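2-oxoglutarate dehydrogenase E3 component (Thermus thermophilus, PDB 2YQU) probably catalyses the NAD+-dependent reoxidation of dihydrolipoyl-lysine groups on partner proteins, using one FAD per subunit and a redox-active disulfide. Local coordinates at residues P264-L269 against L276-R281; G13-I18 against E316-V321; A20-M25 against K100-A105. All coordinates share one frame; numbering follows the deposited sequence.

Interaction 1. Residues P264-L269 against L276-R281; sequences PYTEGL and LSTDER. With FAD (flavin-adenine dinucleotide), chain D.
T266 and T278 share nearly one rotamer, with chi1 57° and 52°: each holds OG1 between its backbone N and carbonyl carbon and CG2 anti to the carbonyl carbon. The two side chains thus meet tip to tip, T266 OG1 lying 3.8 Å from T278 CG2 in a van der Waals contact that suits threonine, which offers a methyl beside its hydroxyl. At the other end of the contact P264 rests its ring on the backbone of R281, CD sitting 3.4 Å from R281 O; proline suits the place because its CG and CD methylenes both pack beside this carbonyl oxygen. The intervening Y265 turns to the cofactor: with CG anti to its backbone N (chi1 -176°), the edge of the ring meets the FAD adenine, CE2 coming within 3.6 Å of N7A. A type II turn from T266 to L269, closed by L269 N to T266 O at 3.2 Å, follows directly; G268 suits its positive phi. The turn brings L269 CD1 to 3.9 Å from FAD N6A. This small surface contact pairs two arms of the loop between strands 262-264 and 297-299, while Y265 bonds to T137 and G138, and L269 and L276 pack on I135 of strand 133-135.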
# COMPACT_ATOMS: atom_id res chain seq x y z
N PRO A 264 -23.73 -20.08 -6.81
CA PRO A 264 -23.37 -21.02 -5.73
C PRO A 264 -23.42 -22.45 -6.26
O PRO A 264 -24.36 -22.78 -6.98
CB PRO A 264 -24.46 -20.78 -4.67
CG PRO A 264 -25.06 -19.48 -4.97
CD PRO A 264 -24.77 -19.13 -6.40
N TYR A 265 -22.42 -23.26 -5.93
CA TYR A 265 -22.27 -24.61 -6.48
C TYR A 265 -22.56 -25.68 -5.42
O TYR A 265 -21.86 -25.79 -4.42
CB TYR A 265 -20.85 -24.79 -7.04
CG TYR A 265 -20.62 -26.12 -7.72
CD1 TYR A 265 -20.99 -26.32 -9.05
CD2 TYR A 265 -20.03 -27.18 -7.03
CE1 TYR A 265 -20.77 -27.54 -9.67
CE2 TYR A 265 -19.82 -28.40 -7.64
CZ TYR A 265 -20.19 -28.57 -8.97
OH TYR A 265 -19.98 -29.78 -9.59
N THR A 266 -23.61 -26.48 -5.67
CA THR A 266 -23.96 -27.59 -4.79
C THR A 266 -24.26 -28.85 -5.58
O THR A 266 -24.89 -29.77 -5.06
CB THR A 266 -25.18 -27.22 -3.91
OG1 THR A 266 -26.29 -26.85 -4.73
CG2 THR A 266 -24.92 -25.98 -3.05
N GLU A 267 -23.81 -28.91 -6.83
CA GLU A 267 -24.08 -30.07 -7.68
C GLU A 267 -23.44 -31.33 -7.09
O GLU A 267 -22.28 -31.32 -6.71
CB GLU A 267 -23.56 -29.82 -9.10
CG GLU A 267 -23.79 -30.96 -10.09
CD GLU A 267 -23.17 -30.69 -11.45
OE1 GLU A 267 -23.14 -29.51 -11.88
OE2 GLU A 267 -22.70 -31.67 -12.09
N GLY A 268 -24.23 -32.40 -7.01
CA GLY A 268 -23.75 -33.68 -6.54
C GLY A 268 -23.62 -33.82 -5.03
O GLY A 268 -23.10 -34.83 -4.55
N LEU A 269 -24.09 -32.82 -4.29
CA LEU A 269 -23.94 -32.79 -2.83
C LEU A 269 -25.08 -33.52 -2.11
O LEU A 269 -24.96 -33.86 -0.94
CB LEU A 269 -23.85 -31.32 -2.37
CG LEU A 269 -23.33 -30.99 -0.98
CD1 LEU A 269 -21.98 -31.64 -0.67
CD2 LEU A 269 -23.24 -29.45 -0.83
N LEU A 276 -31.44 -30.36 4.06
CA LEU A 276 -31.13 -29.01 3.63
C LEU A 276 -31.61 -28.75 2.21
O LEU A 276 -31.79 -29.68 1.43
CB LEU A 276 -29.62 -28.76 3.69
CG LEU A 276 -28.97 -28.96 5.05
CD1 LEU A 276 -27.45 -28.84 4.94
CD2 LEU A 276 -29.52 -27.97 6.06
N SER A 277 -31.79 -27.48 1.90
CA SER A 277 -32.13 -27.06 0.55
C SER A 277 -31.52 -25.71 0.22
O SER A 277 -31.08 -24.97 1.10
CB SER A 277 -33.65 -27.02 0.36
OG SER A 277 -34.26 -26.17 1.30
N THR A 278 -31.50 -25.40 -1.07
CA THR A 278 -31.03 -24.10 -1.55
C THR A 278 -32.20 -23.15 -1.77
O THR A 278 -33.33 -23.59 -2.02
CB THR A 278 -30.24 -24.26 -2.85
OG1 THR A 278 -31.01 -25.01 -3.81
CG2 THR A 278 -29.00 -25.11 -2.63
N ASP A 279 -31.91 -21.86 -1.70
CA ASP A 279 -32.90 -20.84 -2.02
C ASP A 279 -32.94 -20.59 -3.53
O ASP A 279 -32.38 -21.36 -4.31
CB ASP A 279 -32.65 -19.55 -1.22
CG ASP A 279 -31.35 -18.84 -1.58
OD1 ASP A 279 -30.74 -19.12 -2.65
OD2 ASP A 279 -30.86 -17.96 -0.84
N GLU A 280 -33.57 -19.50 -3.94
CA GLU A 280 -33.90 -19.27 -5.34
C GLU A 280 -32.65 -19.04 -6.18
O GLU A 280 -32.62 -19.36 -7.37
CB GLU A 280 -34.85 -18.07 -5.46
CG GLU A 280 -36.22 -18.29 -4.82
CD GLU A 280 -36.30 -17.82 -3.38
OE1 GLU A 280 -37.38 -17.38 -2.95
OE2 GLU A 280 -35.28 -17.89 -2.66
N ARG A 281 -31.61 -18.49 -5.55
CA ARG A 281 -30.35 -18.20 -6.21
C ARG A 281 -29.32 -19.32 -6.08
O ARG A 281 -28.19 -19.19 -6.56
CB ARG A 281 -29.79 -16.88 -5.65
CG ARG A 281 -30.62 -15.67 -6.04
CD ARG A 281 -30.24 -14.38 -5.32
NE ARG A 281 -28.80 -14.10 -5.39
CZ ARG A 281 -28.23 -13.00 -4.89
NH1 ARG A 281 -28.96 -12.06 -4.28
NH2 ARG A 281 -26.91 -12.83 -4.99
PA FAD D . -13.96 -22.14 -3.83
O1A FAD D . -14.66 -22.16 -5.14
O2A FAD D . -12.64 -21.35 -3.86
O5B FAD D . -13.72 -23.65 -3.35
C5B FAD D . -14.76 -24.59 -3.47
C4B FAD D . -14.12 -25.95 -3.67
O4B FAD D . -15.08 -26.94 -3.39
C3B FAD D . -13.65 -26.18 -5.10
O3B FAD D . -12.26 -26.47 -5.12
C2B FAD D . -14.45 -27.37 -5.58
O2B FAD D . -13.69 -28.25 -6.37
C1B FAD D . -14.90 -28.02 -4.28
N9A FAD D . -16.16 -28.76 -4.29
C8A FAD D . -17.40 -28.33 -4.68
N7A FAD D . -18.29 -29.32 -4.47
C5A FAD D . -17.63 -30.38 -3.96
C6A FAD D . -18.04 -31.65 -3.56
N6A FAD D . -19.32 -32.00 -3.50
N1A FAD D . -17.09 -32.50 -3.07
C2A FAD D . -15.77 -32.16 -2.95
N3A FAD D . -15.37 -30.89 -3.33
C4A FAD D . -16.29 -30.04 -3.83
N1 FAD D . -11.72 -13.20 -5.00
C2 FAD D . -11.00 -12.27 -4.30
O2 FAD D . -11.25 -12.03 -3.11
N3 FAD D . -9.98 -11.58 -4.92
C4 FAD D . -9.69 -11.81 -6.24
O4 FAD D . -8.66 -11.32 -6.67
C4X FAD D . -10.40 -12.76 -6.97
N5 FAD D . -10.11 -13.00 -8.31
C5X FAD D . -10.84 -13.95 -9.00
C6 FAD D . -10.55 -14.19 -10.35
C7 FAD D . -11.28 -15.15 -11.07
C7M FAD D . -10.86 -15.45 -12.48
C8 FAD D . -12.29 -15.86 -10.44
C8M FAD D . -12.87 -17.10 -11.07
C9 FAD D . -12.59 -15.62 -9.10
C9A FAD D . -11.87 -14.66 -8.37
N10 FAD D . -12.17 -14.40 -7.03
C10 FAD D . -11.43 -13.45 -6.34
C1' FAD D . -13.34 -15.03 -6.33
C2' FAD D . -12.82 -16.20 -5.49
O2' FAD D . -12.16 -17.16 -6.30
C3' FAD D . -13.92 -16.85 -4.65
O3' FAD D . -14.61 -15.86 -3.92
C4' FAD D . -13.33 -17.85 -3.66
O4' FAD D . -12.61 -18.85 -4.34
C5' FAD D . -14.44 -18.45 -2.78
O5' FAD D . -13.90 -19.43 -1.93
P FAD D . -14.79 -20.68 -1.45
O1P FAD D . -14.00 -21.49 -0.47
O2P FAD D . -16.17 -20.24 -1.00
O3P FAD D . -15.03 -21.59 -2.77

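Interaction 2. Residues G13-I18 against E316-V321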
# COMPACT_ATOMS: atom_id res chain seq x y z
N GLY A 13 -12.85 -23.25 2.93
CA GLY A 13 -12.66 -24.57 3.48
C GLY A 13 -11.29 -24.79 4.08
O GLY A 13 -11.18 -25.25 5.23
N TYR A 14 -10.24 -24.48 3.32
CA TYR A 14 -8.88 -24.80 3.75
C TYR A 14 -8.44 -23.94 4.94
O TYR A 14 -7.73 -24.41 5.84
CB TYR A 14 -7.88 -24.80 2.56
CG TYR A 14 -7.08 -23.53 2.35
CD1 TYR A 14 -6.12 -23.14 3.27
CD2 TYR A 14 -7.26 -22.74 1.21
CE1 TYR A 14 -5.39 -21.98 3.09
CE2 TYR A 14 -6.54 -21.58 1.02
CZ TYR A 14 -5.59 -21.22 1.96
OH TYR A 14 -4.86 -20.07 1.78
N VAL A 15 -8.87 -22.67 4.98
CA VAL A 15 -8.55 -21.84 6.14
C VAL A 15 -9.35 -22.27 7.37
O VAL A 15 -8.83 -22.29 8.49
CB VAL A 15 -8.75 -20.34 5.84
CG1 VAL A 15 -8.61 -19.52 7.11
CG2 VAL A 15 -7.75 -19.90 4.79
N ALA A 16 -10.62 -22.62 7.17
CA ALA A 16 -11.43 -23.15 8.26
C ALA A 16 -10.74 -24.38 8.86
O ALA A 16 -10.67 -24.53 10.08
CB ALA A 16 -12.80 -23.51 7.77
N ALA A 17 -10.24 -25.26 7.99
CA ALA A 17 -9.62 -26.51 8.43
C ALA A 17 -8.39 -26.25 9.28
O ALA A 17 -8.26 -26.85 10.35
CB ALA A 17 -9.28 -27.40 7.23
N ILE A 18 -7.52 -25.32 8.86
CA ILE A 18 -6.32 -24.96 9.62
C ILE A 18 -6.71 -24.34 10.97
O ILE A 18 -6.17 -24.72 12.00
CB ILE A 18 -5.39 -23.99 8.83
CG1 ILE A 18 -4.83 -24.68 7.58
CG2 ILE A 18 -4.26 -23.48 9.71
CD1 ILE A 18 -4.25 -23.71 6.56
N GLU A 316 -15.27 -16.19 7.09
CA GLU A 316 -16.46 -16.94 7.47
C GLU A 316 -16.06 -18.33 7.96
O GLU A 316 -16.66 -18.85 8.90
CB GLU A 316 -17.45 -17.03 6.31
CG GLU A 316 -18.30 -15.78 6.16
CD GLU A 316 -19.26 -15.82 4.99
OE1 GLU A 316 -19.07 -16.64 4.07
OE2 GLU A 316 -20.20 -15.00 4.99
N GLY A 317 -15.04 -18.90 7.34
CA GLY A 317 -14.48 -20.18 7.77
C GLY A 317 -13.96 -20.09 9.20
O GLY A 317 -14.24 -20.96 10.02
N ILE A 318 -13.22 -19.02 9.50
CA ILE A 318 -12.68 -18.79 10.84
C ILE A 318 -13.82 -18.67 11.86
O ILE A 318 -13.78 -19.31 12.92
CB ILE A 318 -11.80 -17.51 10.87
CG1 ILE A 318 -10.54 -17.66 10.00
CG2 ILE A 318 -11.42 -17.14 12.31
CD1 ILE A 318 -9.60 -18.71 10.43
N ALA A 319 -14.81 -17.85 11.54
CA ALA A 319 -15.94 -17.58 12.44
C ALA A 319 -16.78 -18.83 12.68
O ALA A 319 -17.27 -19.05 13.78
CB ALA A 319 -16.82 -16.46 11.89
N ALA A 320 -16.93 -19.65 11.64
CA ALA A 320 -17.74 -20.86 11.72
C ALA A 320 -17.11 -21.86 12.69
O ALA A 320 -17.79 -22.38 13.58
CB ALA A 320 -17.88 -21.50 10.35
N VAL A 321 -15.82 -22.11 12.54
CA VAL A 321 -15.14 -23.11 13.37
C VAL A 321 -14.92 -22.61 14.79
O VAL A 321 -14.95 -23.38 15.74
CB VAL A 321 -13.82 -23.64 12.73
CG1 VAL A 321 -14.10 -24.25 11.36
CG2 VAL A 321 -12.75 -22.56 12.63
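V15 and I318 open this helix-helix contact, and I318 can be followed outward. From CB its longer branch leaves anti to the carbonyl carbon, beside the backbone N (chi1 -65°), which brings CG1 to 3.9 Å from V15 CG1. A second bend of similar size (chi2 -63°) carries CD1 onto helix 13-18: it rests 3.6 Å from V15 CG1 and 4.1 Å from V15 O, the two side chains lying obliquely across each other. Isoleucine suits this place because its delta carbon can reach across to the neighbouring helix, while the shorter valine, also beta-branched, offers a methyl for it to rest on. At the centre the helices come much closer. G317 has no side chain, so the A16 methyl nestles against bare backbone, with CB 3.7 Å from G317 O, and the CA atoms of A16 and G317 are only 4.3 Å apart. The small residues allow the axes of the two segments to approach to 7.8 Å, crossing at -38°. V321 completes the row from the next turn, placing CG1 3.7 Å from A16 O. The side chains that meet are all apolar, packing on one another and on backbone carbonyl oxygens. Helix 11-22 begins at the glycine-rich Rossmann-type turn, where G13 touches FAD, and helix 310-326 begins at A310, whose amide also bonds FAD; the contact therefore joins two helices that both start at the cofactor. A17 faces strand 27-31, Y14 and I18 pack on helix 77-102, and I453 of the second subunit covers V15, I18 and I318.

Interaction 3. Residues A20-M25 against K100-A105; sequences AAQLGM and KKNGIA
Two Schellman motifs meet here: the C-terminal ends of helix 11-22, the helix of a beta-alpha-beta crossover between strands 2-7 and 27-31, and of helix 77-102. A21 and N102 lie nearest each other between them. Each motif places a glycine with positive phi where the chain leaves the helix, G24 (phi 101°) and G103 (phi 71°), a conformation that suits glycine. In the first, M25 N reaches back to A20 O at 3.0 Å. The small A21 side chain fits between the two segments: its CB touches N102 O at 3.5 Å and N102 CB at 3.9 Å, and I104 CG1 packs against the same methyl at 4.2 Å. The amide of N102 turns back along its own helix, ND2 bonding to L98 O, which leaves OD1 directed at Q22. Q22 is gripped by R19 through OE1 and by P452 O of the second subunit through NE2, so this end of the contact borders the dimer interface. Two waters bridge the gap: one donates to both M25 O and G103 O, while the other accepts from Q22 NE2 at 2.9 Å and donates to N102 OD1 at 2.6 Å.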
# COMPACT_ATOMS: atom_id res chain seq x y z
N ALA A 20 -9.51 -24.76 12.62
CA ALA A 20 -10.12 -25.83 13.40
C ALA A 20 -9.05 -26.70 14.07
O ALA A 20 -9.15 -27.02 15.26
CB ALA A 20 -11.04 -26.68 12.52
N ALA A 21 -8.02 -27.05 13.30
CA ALA A 21 -6.88 -27.79 13.85
C ALA A 21 -6.22 -27.02 14.98
O ALA A 21 -5.89 -27.60 16.01
CB ALA A 21 -5.87 -28.10 12.75
N GLN A 22 -6.04 -25.71 14.80
CA GLN A 22 -5.47 -24.86 15.84
C GLN A 22 -6.31 -24.85 17.11
O GLN A 22 -5.78 -24.69 18.21
CB GLN A 22 -5.29 -23.42 15.33
CG GLN A 22 -4.21 -23.28 14.28
CD GLN A 22 -4.03 -21.84 13.80
OE1 GLN A 22 -4.86 -20.97 14.09
NE2 GLN A 22 -2.96 -21.60 13.05
N LEU A 23 -7.62 -25.03 16.96
CA LEU A 23 -8.54 -25.04 18.09
C LEU A 23 -8.62 -26.42 18.76
O LEU A 23 -9.26 -26.57 19.80
CB LEU A 23 -9.94 -24.60 17.64
CG LEU A 23 -10.00 -23.13 17.20
CD1 LEU A 23 -11.27 -22.86 16.41
CD2 LEU A 23 -9.91 -22.20 18.40
N GLY A 24 -7.96 -27.40 18.16
CA GLY A 24 -7.85 -28.74 18.72
C GLY A 24 -8.79 -29.76 18.13
O GLY A 24 -8.93 -30.85 18.67
N MET A 25 -9.45 -29.41 17.03
CA MET A 25 -10.38 -30.32 16.36
C MET A 25 -9.62 -31.34 15.50
O MET A 25 -8.55 -31.04 14.95
CB MET A 25 -11.35 -29.53 15.46
CG MET A 25 -12.21 -28.51 16.20
SD MET A 25 -13.46 -27.78 15.11
CE MET A 25 -14.70 -29.05 15.22
N LYS A 100 -0.56 -30.82 6.06
CA LYS A 100 0.28 -31.85 6.67
C LYS A 100 0.80 -31.36 8.02
O LYS A 100 0.80 -32.10 9.00
CB LYS A 100 1.44 -32.22 5.74
CG LYS A 100 2.36 -33.33 6.25
CD LYS A 100 3.29 -33.87 5.13
CE LYS A 100 3.52 -35.37 5.27
NZ LYS A 100 4.62 -35.88 4.38
N LYS A 101 1.22 -30.10 8.09
CA LYS A 101 1.73 -29.53 9.33
C LYS A 101 0.68 -29.54 10.44
O LYS A 101 1.00 -29.83 11.60
CB LYS A 101 2.22 -28.09 9.11
CG LYS A 101 2.58 -27.37 10.40
CD LYS A 101 3.60 -26.27 10.17
CE LYS A 101 3.89 -25.50 11.44
NZ LYS A 101 2.83 -24.50 11.71
N ASN A 102 -0.56 -29.24 10.08
CA ASN A 102 -1.66 -29.10 11.04
C ASN A 102 -2.42 -30.41 11.29
O ASN A 102 -3.39 -30.42 12.06
CB ASN A 102 -2.63 -28.01 10.58
CG ASN A 102 -2.09 -26.61 10.83
OD1 ASN A 102 -2.13 -26.13 11.96
ND2 ASN A 102 -1.58 -25.96 9.79
N GLY A 103 -1.98 -31.49 10.65
CA GLY A 103 -2.55 -32.82 10.88
C GLY A 103 -3.96 -33.00 10.33
O GLY A 103 -4.77 -33.75 10.88
N ILE A 104 -4.23 -32.31 9.23
CA ILE A 104 -5.53 -32.35 8.58
C ILE A 104 -5.53 -33.48 7.55
O ILE A 104 -4.65 -33.55 6.69
CB ILE A 104 -5.81 -30.99 7.92
CG1 ILE A 104 -6.02 -29.93 9.00
CG2 ILE A 104 -7.03 -31.06 6.99
CD1 ILE A 104 -5.80 -28.52 8.52
N ALA A 105 -6.51 -34.38 7.68
CA ALA A 105 -6.68 -35.48 6.75
C ALA A 105 -7.38 -34.98 5.50
O ALA A 105 -8.29 -34.16 5.57
CB ALA A 105 -7.48 -36.57 7.38
O HOH W 1 -1.17 -23.80 12.71
O HOH W 2 -6.91 -32.11 12.54

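From the N terminus, helix 11-22 supplies the first segment of interaction 2 and then, at its C-terminal end, that of interaction 3. Interaction 3 closes first, when helix 77-102 returns beside that end ahead of strand 105-108 of the FAD-binding sheet. Interaction 1 follows later as a short local closure between strands 262-264 and 297-299. Interaction 2 closes last, at helix 310-326, so both other loops lie within its span and none cross. Interactions 2 and 3 touch directly, I104 CD1 packing on A17 O, and both border the second subunit. Interaction 1 stands apart, its centre about 20 Å from that of interaction 2, by the adenine of FAD.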